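Local structure of probable csgAB operon transcriptional regulatory protein (Salmonella typhimurium, 5XP0) at residues L47-E55 against E69-W78; Q35-I43 against Q121-L132. The protein regulates transcription by binding DNA, acting as the master activator of curli fimbriae genes through the csgAB operon and promoting biofilm formation. All coordinates share one frame; numbering follows the deposited sequence.

Overall arrangement
Both contacts lie in the regulatory domain of CsgD, an atypical receiver of the CheY type in which helices flank a five-stranded parallel sheet. Their centres are about 23 Å apart, on opposite sides of the chain's centre. Interaction 1 joins the end of the edge strand 45-49 and the loop after it to the start of helix 72-83; interaction 2 packs helix 28-41 against helix 121-132. Helix 28-41 leads directly into strand 45-49, so the first segments of the two contacts adjoin in sequence, and interaction 1 is nested inside the loop that interaction 2 closes. Interaction 2 thus brings early and late helices of the domain together, while interaction 1 ties down one edge of the sheet.

Interaction 1: residues L47-E55 against E69-W78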
loop_
_atom_site.group_PDB
_atom_site.type_symbol
_atom_site.label_atom_id
_atom_site.label_comp_id
_atom_site.label_asym_id
_atom_site.label_seq_id
_atom_site.Cartn_x
_atom_site.Cartn_y
_atom_site.Cartn_z
ATOM N N LEU B 47 2.861 -6.689 9.269
ATOM C CA LEU B 47 3.548 -5.942 8.232
ATOM C C LEU B 47 5.018 -5.861 8.592
ATOM O O LEU B 47 5.350 -5.601 9.743
ATOM C CB LEU B 47 2.942 -4.548 8.176
ATOM C CG LEU B 47 3.054 -3.632 6.974
ATOM C CD1 LEU B 47 2.122 -2.432 7.215
ATOM C CD2 LEU B 47 4.480 -3.160 6.812
ATOM N N HIS B 48 5.901 -6.055 7.631
ATOM C CA HIS B 48 7.332 -5.880 7.894
ATOM C C HIS B 48 7.970 -5.039 6.799
ATOM O O HIS B 48 7.796 -5.326 5.617
ATOM C CB HIS B 48 8.051 -7.221 8.004
ATOM C CG HIS B 48 9.530 -7.093 8.193
ATOM N ND1 HIS B 48 10.110 -6.975 9.436
ATOM C CD2 HIS B 48 10.543 -7.019 7.295
ATOM C CE1 HIS B 48 11.421 -6.890 9.301
ATOM N NE2 HIS B 48 11.709 -6.910 8.012
ATOM N N ASN B 49 8.770 -4.046 7.196
ATOM C CA ASN B 49 9.453 -3.173 6.253
ATOM C C ASN B 49 10.466 -3.967 5.432
ATOM O O ASN B 49 11.462 -4.465 5.978
ATOM C CB ASN B 49 10.195 -2.074 7.009
ATOM C CG ASN B 49 10.676 -0.978 6.092
ATOM O OD1 ASN B 49 10.941 -1.201 4.900
ATOM N ND2 ASN B 49 10.741 0.224 6.624
ATOM N N ILE B 50 10.234 -4.031 4.121
ATOM C CA ILE B 50 11.089 -4.753 3.175
ATOM C C ILE B 50 12.526 -4.282 3.221
ATOM O O ILE B 50 13.447 -5.036 2.849
ATOM C CB ILE B 50 10.512 -4.596 1.759
ATOM C CG1 ILE B 50 11.246 -5.519 0.793
ATOM C CG2 ILE B 50 10.583 -3.113 1.279
ATOM C CD1 ILE B 50 10.513 -5.701 -0.541
ATOM N N GLN B 51 12.749 -3.050 3.659
ATOM C CA GLN B 51 14.111 -2.537 3.774
ATOM C C GLN B 51 14.725 -2.806 5.128
ATOM O O GLN B 51 15.871 -2.410 5.353
ATOM C CB GLN B 51 14.156 -1.043 3.444
ATOM C CG GLN B 51 13.675 -0.801 2.035
ATOM C CD GLN B 51 14.203 0.472 1.428
ATOM O OE1 GLN B 51 14.913 0.435 0.419
ATOM N NE2 GLN B 51 13.874 1.601 2.029
ATOM N N ARG B 52 14.024 -3.481 6.033
ATOM C CA ARG B 52 14.620 -3.823 7.313
ATOM C C ARG B 52 14.832 -5.322 7.431
ATOM O O ARG B 52 14.091 -6.128 6.859
ATOM C CB ARG B 52 13.800 -3.292 8.482
ATOM C CG ARG B 52 13.973 -1.773 8.561
ATOM C CD ARG B 52 13.576 -1.128 9.874
ATOM N NE ARG B 52 13.780 0.320 9.791
ATOM C CZ ARG B 52 14.961 0.923 9.923
ATOM N NH1 ARG B 52 16.059 0.212 10.144
ATOM N NH2 ARG B 52 15.054 2.243 9.828
ATOM N N SER B 53 15.911 -5.673 8.131
ATOM C CA SER B 53 16.274 -7.055 8.347
ATOM C C SER B 53 15.276 -7.729 9.265
ATOM O O SER B 53 14.577 -7.085 10.039
ATOM C CB SER B 53 17.682 -7.153 8.953
ATOM O OG SER B 53 17.773 -6.423 10.172
ATOM N N LEU B 54 15.211 -9.050 9.174
ATOM C CA LEU B 54 14.352 -9.809 10.065
ATOM C C LEU B 54 15.080 -11.035 10.588
ATOM O O LEU B 54 15.685 -11.781 9.813
ATOM C CB LEU B 54 13.072 -10.229 9.347
ATOM C CG LEU B 54 12.052 -10.975 10.196
ATOM C CD1 LEU B 54 11.886 -10.356 11.610
ATOM C CD2 LEU B 54 10.737 -10.996 9.454
ATOM N N GLU B 55 15.012 -11.228 11.901
ATOM C CA GLU B 55 15.596 -12.367 12.596
ATOM C C GLU B 55 14.543 -13.407 12.934
ATOM O O GLU B 55 14.761 -14.602 12.726
ATOM C CB GLU B 55 16.302 -11.916 13.877
ATOM N N GLU B 69 8.463 -3.081 -4.516
ATOM C CA GLU B 69 9.393 -2.421 -3.614
ATOM C C GLU B 69 10.755 -3.093 -3.616
ATOM O O GLU B 69 11.635 -2.696 -2.858
ATOM C CB GLU B 69 8.820 -2.417 -2.191
ATOM C CG GLU B 69 7.505 -1.677 -2.084
ATOM C CD GLU B 69 7.624 -0.244 -2.552
ATOM O OE1 GLU B 69 8.609 0.421 -2.176
ATOM O OE2 GLU B 69 6.779 0.192 -3.349
ATOM N N ALA B 70 10.952 -4.082 -4.475
ATOM C CA ALA B 70 12.156 -4.902 -4.485
ATOM C C ALA B 70 13.017 -4.499 -5.669
ATOM O O ALA B 70 12.498 -4.179 -6.737
ATOM C CB ALA B 70 11.826 -6.391 -4.574
ATOM N N ASP B 71 14.301 -4.363 -5.418
ATOM C CA ASP B 71 15.320 -4.253 -6.441
ATOM C C ASP B 71 16.207 -5.478 -6.337
ATOM O O ASP B 71 15.974 -6.372 -5.517
ATOM C CB ASP B 71 16.109 -2.952 -6.255
ATOM C CG ASP B 71 16.614 -2.782 -4.833
ATOM O OD1 ASP B 71 16.849 -3.803 -4.160
ATOM O OD2 ASP B 71 16.771 -1.626 -4.392
ATOM N N LYS B 72 17.275 -5.507 -7.133
ATOM C CA LYS B 72 18.070 -6.717 -7.187
ATOM C C LYS B 72 18.683 -7.000 -5.826
ATOM O O LYS B 72 18.787 -8.157 -5.410
ATOM C CB LYS B 72 19.163 -6.580 -8.256
ATOM C CG LYS B 72 20.123 -7.780 -8.342
ATOM C CD LYS B 72 21.289 -7.520 -9.300
ATOM C CE LYS B 72 22.074 -8.790 -9.614
ATOM N NZ LYS B 72 22.863 -9.291 -8.452
ATOM N N LYS B 73 19.075 -5.950 -5.111
ATOM C CA LYS B 73 19.707 -6.134 -3.809
ATOM C C LYS B 73 18.729 -6.760 -2.819
ATOM O O LYS B 73 19.045 -7.744 -2.145
ATOM C CB LYS B 73 20.197 -4.778 -3.301
ATOM C CG LYS B 73 21.412 -4.250 -4.045
ATOM C CD LYS B 73 21.724 -2.799 -3.673
ATOM C CE LYS B 73 22.871 -2.235 -4.506
ATOM N NZ LYS B 73 24.170 -2.896 -4.228
ATOM N N LEU B 74 17.510 -6.235 -2.773
ATOM C CA LEU B 74 16.526 -6.696 -1.799
ATOM C C LEU B 74 16.023 -8.091 -2.159
ATOM O O LEU B 74 15.720 -8.904 -1.272
ATOM C CB LEU B 74 15.374 -5.688 -1.719
ATOM C CG LEU B 74 15.655 -4.388 -0.942
ATOM C CD1 LEU B 74 14.447 -3.489 -0.976
ATOM C CD2 LEU B 74 16.074 -4.624 0.510
ATOM N N ILE B 75 15.900 -8.380 -3.451
ATOM C CA ILE B 75 15.548 -9.734 -3.873
ATOM C C ILE B 75 16.602 -10.698 -3.367
ATOM O O ILE B 75 16.301 -11.699 -2.709
ATOM C CB ILE B 75 15.384 -9.778 -5.408
ATOM C CG1 ILE B 75 14.074 -9.056 -5.825
ATOM C CG2 ILE B 75 15.454 -11.205 -5.933
ATOM C CD1 ILE B 75 13.927 -8.835 -7.324
ATOM N N HIS B 76 17.873 -10.384 -3.622
ATOM C CA HIS B 76 18.932 -11.243 -3.125
ATOM C C HIS B 76 18.892 -11.348 -1.605
ATOM O O HIS B 76 19.119 -12.425 -1.038
ATOM C CB HIS B 76 20.293 -10.721 -3.577
ATOM C CG HIS B 76 21.428 -11.573 -3.116
ATOM N ND1 HIS B 76 22.366 -11.130 -2.209
ATOM C CD2 HIS B 76 21.753 -12.857 -3.400
ATOM C CE1 HIS B 76 23.234 -12.097 -1.972
ATOM N NE2 HIS B 76 22.885 -13.155 -2.683
ATOM N N TYR B 77 18.703 -10.225 -0.925
ATOM C CA TYR B 77 18.662 -10.279 0.527
ATOM C C TYR B 77 17.504 -11.153 0.999
ATOM O O TYR B 77 17.702 -12.082 1.785
ATOM C CB TYR B 77 18.540 -8.883 1.127
ATOM C CG TYR B 77 18.336 -8.995 2.602
ATOM C CD1 TYR B 77 19.412 -9.176 3.453
ATOM C CD2 TYR B 77 17.069 -8.970 3.142
ATOM C CE1 TYR B 77 19.238 -9.299 4.801
ATOM C CE2 TYR B 77 16.879 -9.101 4.472
ATOM C CZ TYR B 77 17.978 -9.267 5.306
ATOM O OH TYR B 77 17.799 -9.388 6.646
ATOM N N TRP B 78 16.293 -10.914 0.478
ATOM C CA TRP B 78 15.165 -11.703 0.955
ATOM C C TRP B 78 15.244 -13.144 0.482
ATOM O O TRP B 78 14.836 -14.031 1.234
ATOM C CB TRP B 78 13.837 -11.048 0.566
ATOM C CG TRP B 78 13.637 -9.885 1.436
ATOM C CD1 TRP B 78 13.705 -8.565 1.102
ATOM C CD2 TRP B 78 13.410 -9.937 2.850
ATOM N NE1 TRP B 78 13.535 -7.779 2.234
ATOM C CE2 TRP B 78 13.342 -8.611 3.313
ATOM C CE3 TRP B 78 13.264 -10.986 3.767
ATOM C CZ2 TRP B 78 13.106 -8.307 4.644
ATOM C CZ3 TRP B 78 13.035 -10.679 5.084
ATOM C CH2 TRP B 78 12.970 -9.349 5.514
#
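The carbonyl oxygen of I50 receives the indole N-H of W78, with NE1 2.8 Å from I50 O. The bond is nearly straight (162° at the hydrogen) and uses a carbonyl lone pair, the oxygen lying in the indole plane. L74 brings CD2 to 3.5 Å from the same I50 O, so an apolar methyl borders the polar bond. Tryptophan suits this place because its edge offers one N-H while the rest of the ring packs: I50 CG1 lies 3.9 Å from W78 CD1, and L54 CB meets CH2 at the far end. With CG trans to N (chi1 177°), the H48 side chain extends to W78, the two ring planes 85° apart. H48 NE2 also donates to R52 O at 2.8 Å, from above the carbonyl plane, and this holds the turn against the strand end. Within that turn N49 OD1 accepts from Q51 N, an Asx turn. On the helix side, D71 is the N-cap: its OD1 accepts from L74 N at 2.9 Å. Further along, Y77 OH approaches S53 CB at 3.2 Å. One directed bond, its acceptor in the ring plane, helps to fix the rotation of the indole and gives the I50 carbonyl oxygen a partner in a largely apolar setting.

Interaction 2: residues Q35-I43 against Q121-L132; sequences QHLKQSLAI and QEHVVSGLQGIL
L41 is the knob of this helix pair, its side chain seated in a hole formed by V125, L128, Q129 and L132. Its two methyls divide the work: CD1 lies 3.8 Å from L128 CB, while CD2 comes to 3.6 Å from Q129 CG and also reaches L132 CD1. Of the Q129 side chain it is the aliphatic part that touches, which suits a glutamine at the border of an apolar patch. One turn earlier, L37 splits likewise, with CD1 against L128 CD1 and CD2 3.9 Å from V125 CG2. That same CG2 of V125 also touches H36 CE1 and S40 CB. At the other end I43 CD1 closes on L132 CD2 at 4.3 Å.

The polar fringe lies at H36. Its side chain leaves the backbone on the carbonyl side, opposite N (chi1 -179°), which swings the imidazole toward the other helix, and Q121 OE1 rests over one ring face, 3.3 Å from H36 ND1, too poorly angled to bond. S40 OG donates back to H36 O at 2.8 Å, so this serine spends its hydroxyl on its own helix and presents CB to V125.

Farther out, L37 and L128 both touch L64 of strand 61-66, and Q121 packs on A32 of the second subunit. The helix axes approach to 10.4 Å and cross at -52°, with leucine and valine filling the interface. Such a pair of helices side by side on a parallel sheet is characteristic of the CheY-like receiver fold, in which the helix after the first strand and the one after the fifth lie on the same face of the sheet.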
loop_
_atom_site.group_PDB
_atom_site.type_symbol
_atom_site.label_atom_id
_atom_site.label_comp_id
_atom_site.label_asym_id
_atom_site.label_seq_id
_atom_site.Cartn_x
_atom_site.Cartn_y
_atom_site.Cartn_z
ATOM N N GLN B 35 -5.146 -5.644 6.770
ATOM C CA GLN B 35 -6.361 -5.840 7.555
ATOM C C GLN B 35 -7.431 -6.543 6.735
ATOM O O GLN B 35 -8.188 -7.378 7.254
ATOM C CB GLN B 35 -6.881 -4.506 8.077
ATOM C CG GLN B 35 -6.064 -3.931 9.228
ATOM C CD GLN B 35 -6.830 -2.877 10.013
ATOM O OE1 GLN B 35 -8.062 -2.893 10.069
ATOM N NE2 GLN B 35 -6.099 -1.949 10.620
ATOM N N HIS B 36 -7.539 -6.182 5.462
ATOM C CA HIS B 36 -8.529 -6.810 4.600
ATOM C C HIS B 36 -8.236 -8.294 4.439
ATOM O O HIS B 36 -9.137 -9.126 4.512
ATOM C CB HIS B 36 -8.548 -6.118 3.247
ATOM C CG HIS B 36 -9.564 -6.689 2.323
ATOM N ND1 HIS B 36 -9.231 -7.321 1.151
ATOM C CD2 HIS B 36 -10.908 -6.749 2.417
ATOM C CE1 HIS B 36 -10.330 -7.729 0.548
ATOM N NE2 HIS B 36 -11.365 -7.387 1.292
ATOM N N LEU B 37 -6.974 -8.655 4.268
ATOM C CA LEU B 37 -6.652 -10.070 4.120
ATOM C C LEU B 37 -6.886 -10.815 5.424
ATOM O O LEU B 37 -7.439 -11.916 5.427
ATOM C CB LEU B 37 -5.199 -10.227 3.631
ATOM C CG LEU B 37 -4.873 -9.633 2.265
ATOM C CD1 LEU B 37 -3.438 -9.903 1.877
ATOM C CD2 LEU B 37 -5.783 -10.234 1.186
ATOM N N LYS B 38 -6.505 -10.217 6.551
ATOM C CA LYS B 38 -6.701 -10.876 7.832
ATOM C C LYS B 38 -8.168 -11.142 8.066
ATOM O O LYS B 38 -8.548 -12.236 8.500
ATOM C CB LYS B 38 -6.119 -10.032 8.977
ATOM C CG LYS B 38 -4.609 -10.104 9.058
ATOM C CD LYS B 38 -4.074 -9.069 10.018
ATOM C CE LYS B 38 -4.532 -9.317 11.427
ATOM N NZ LYS B 38 -4.003 -8.267 12.338
ATOM N N GLN B 39 -9.012 -10.142 7.796
ATOM C CA GLN B 39 -10.437 -10.305 8.053
ATOM C C GLN B 39 -11.075 -11.254 7.055
ATOM O O GLN B 39 -11.927 -12.061 7.424
ATOM C CB GLN B 39 -11.149 -8.956 7.997
ATOM C CG GLN B 39 -10.893 -8.078 9.187
ATOM C CD GLN B 39 -11.336 -6.652 8.941
ATOM O OE1 GLN B 39 -11.981 -6.356 7.933
ATOM N NE2 GLN B 39 -11.003 -5.763 9.864
ATOM N N SER B 40 -10.656 -11.204 5.796
ATOM C CA SER B 40 -11.265 -12.078 4.814
ATOM C C SER B 40 -10.836 -13.516 5.021
ATOM O O SER B 40 -11.603 -14.430 4.731
ATOM C CB SER B 40 -10.875 -11.650 3.398
ATOM O OG SER B 40 -11.236 -10.321 3.151
ATOM N N LEU B 41 -9.603 -13.731 5.463
ATOM C CA LEU B 41 -9.080 -15.074 5.639
ATOM C C LEU B 41 -9.216 -15.593 7.060
ATOM O O LEU B 41 -8.973 -16.774 7.274
ATOM C CB LEU B 41 -7.591 -15.124 5.273
ATOM C CG LEU B 41 -7.309 -14.731 3.806
ATOM C CD1 LEU B 41 -5.841 -14.400 3.597
ATOM C CD2 LEU B 41 -7.745 -15.839 2.865
ATOM N N ALA B 42 -9.601 -14.750 8.013
ATOM C CA ALA B 42 -9.676 -15.122 9.425
ATOM C C ALA B 42 -8.318 -15.616 9.922
ATOM O O ALA B 42 -8.206 -16.645 10.586
ATOM C CB ALA B 42 -10.767 -16.184 9.667
ATOM N N ILE B 43 -7.276 -14.843 9.636
ATOM C CA ILE B 43 -5.923 -15.238 9.989
ATOM C C ILE B 43 -5.201 -14.049 10.618
ATOM O O ILE B 43 -5.574 -12.895 10.426
ATOM C CB ILE B 43 -5.191 -15.735 8.725
ATOM C CG1 ILE B 43 -3.825 -16.295 9.058
ATOM C CG2 ILE B 43 -5.037 -14.601 7.749
ATOM C CD1 ILE B 43 -3.115 -16.917 7.840
ATOM N N GLN B 121 -8.614 -7.268 -5.601
ATOM C CA GLN B 121 -8.392 -7.803 -4.261
ATOM C C GLN B 121 -9.012 -9.182 -4.129
ATOM O O GLN B 121 -8.462 -10.065 -3.458
ATOM C CB GLN B 121 -9.034 -6.905 -3.208
ATOM C CG GLN B 121 -8.546 -5.495 -3.110
ATOM C CD GLN B 121 -9.287 -4.756 -2.014
ATOM O OE1 GLN B 121 -8.839 -4.694 -0.872
ATOM N NE2 GLN B 121 -10.447 -4.219 -2.353
ATOM N N GLU B 122 -10.175 -9.365 -4.750
ATOM C CA GLU B 122 -10.927 -10.609 -4.595
ATOM C C GLU B 122 -10.160 -11.777 -5.203
ATOM O O GLU B 122 -10.104 -12.870 -4.626
ATOM C CB GLU B 122 -12.296 -10.457 -5.251
ATOM C CG GLU B 122 -13.201 -9.406 -4.597
ATOM C CD GLU B 122 -12.677 -7.972 -4.726
ATOM O OE1 GLU B 122 -12.835 -7.186 -3.759
ATOM O OE2 GLU B 122 -12.105 -7.638 -5.789
ATOM N N HIS B 123 -9.572 -11.549 -6.381
ATOM C CA HIS B 123 -8.583 -12.434 -7.002
ATOM C C HIS B 123 -7.547 -12.893 -5.966
ATOM O O HIS B 123 -7.211 -14.084 -5.850
ATOM C CB HIS B 123 -7.910 -11.621 -8.130
ATOM C CG HIS B 123 -7.539 -12.379 -9.370
ATOM N ND1 HIS B 123 -6.257 -12.813 -9.627
ATOM C CD2 HIS B 123 -8.256 -12.661 -10.484
ATOM C CE1 HIS B 123 -6.215 -13.386 -10.818
ATOM N NE2 HIS B 123 -7.418 -13.313 -11.356
ATOM N N VAL B 124 -6.996 -11.937 -5.216
ATOM C CA VAL B 124 -5.906 -12.268 -4.314
ATOM C C VAL B 124 -6.419 -13.022 -3.087
ATOM O O VAL B 124 -5.802 -14.010 -2.664
ATOM C CB VAL B 124 -5.116 -10.999 -3.969
ATOM C CG1 VAL B 124 -4.050 -11.264 -2.937
ATOM C CG2 VAL B 124 -4.466 -10.493 -5.258
ATOM N N VAL B 125 -7.551 -12.595 -2.502
ATOM C CA VAL B 125 -8.164 -13.369 -1.408
ATOM C C VAL B 125 -8.374 -14.806 -1.838
ATOM O O VAL B 125 -8.081 -15.759 -1.098
ATOM C CB VAL B 125 -9.501 -12.745 -0.977
ATOM C CG1 VAL B 125 -10.339 -13.718 -0.113
ATOM C CG2 VAL B 125 -9.250 -11.432 -0.234
ATOM N N SER B 126 -8.952 -14.982 -3.018
ATOM C CA SER B 126 -9.254 -16.334 -3.485
ATOM C C SER B 126 -7.984 -17.164 -3.621
ATOM O O SER B 126 -7.948 -18.333 -3.238
ATOM C CB SER B 126 -10.010 -16.262 -4.803
ATOM O OG SER B 126 -11.381 -16.001 -4.562
ATOM N N GLY B 127 -6.917 -16.571 -4.123
ATOM C CA GLY B 127 -5.666 -17.304 -4.207
ATOM C C GLY B 127 -5.147 -17.711 -2.845
ATOM O O GLY B 127 -4.692 -18.839 -2.657
ATOM N N LEU B 128 -5.207 -16.792 -1.873
ATOM C CA LEU B 128 -4.726 -17.100 -0.534
ATOM C C LEU B 128 -5.602 -18.134 0.162
ATOM O O LEU B 128 -5.095 -18.937 0.953
ATOM C CB LEU B 128 -4.635 -15.799 0.296
ATOM C CG LEU B 128 -3.514 -14.874 -0.196
ATOM C CD1 LEU B 128 -3.556 -13.503 0.494
ATOM C CD2 LEU B 128 -2.156 -15.509 0.024
ATOM N N GLN B 129 -6.903 -18.139 -0.112
ATOM C CA GLN B 129 -7.733 -19.205 0.417
ATOM C C GLN B 129 -7.259 -20.544 -0.124
ATOM O O GLN B 129 -7.238 -21.545 0.599
ATOM C CB GLN B 129 -9.198 -18.955 0.054
ATOM C CG GLN B 129 -9.860 -17.804 0.765
ATOM C CD GLN B 129 -11.196 -17.443 0.146
ATOM O OE1 GLN B 129 -11.387 -17.568 -1.067
ATOM N NE2 GLN B 129 -12.133 -17.001 0.975
ATOM N N GLY B 130 -6.805 -20.566 -1.382
ATOM C CA GLY B 130 -6.196 -21.777 -1.915
ATOM C C GLY B 130 -4.931 -22.188 -1.183
ATOM O O GLY B 130 -4.711 -23.381 -0.921
ATOM N N ILE B 131 -4.071 -21.216 -0.852
ATOM C CA ILE B 131 -2.823 -21.551 -0.166
ATOM C C ILE B 131 -3.119 -22.183 1.178
ATOM O O ILE B 131 -2.467 -23.154 1.587
ATOM C CB ILE B 131 -1.921 -20.307 0.002
ATOM C CG1 ILE B 131 -1.223 -19.932 -1.296
ATOM C CG2 ILE B 131 -0.811 -20.602 1.019
ATOM C CD1 ILE B 131 -2.097 -19.357 -2.315
ATOM N N LEU B 132 -4.106 -21.651 1.888
ATOM C CA LEU B 132 -4.484 -22.246 3.163
ATOM C C LEU B 132 -4.934 -23.681 2.995
ATOM O O LEU B 132 -4.769 -24.489 3.915
ATOM C CB LEU B 132 -5.605 -21.436 3.804
ATOM C CG LEU B 132 -5.240 -19.992 4.092
ATOM C CD1 LEU B 132 -6.377 -19.300 4.830
ATOM C CD2 LEU B 132 -3.918 -19.907 4.851
#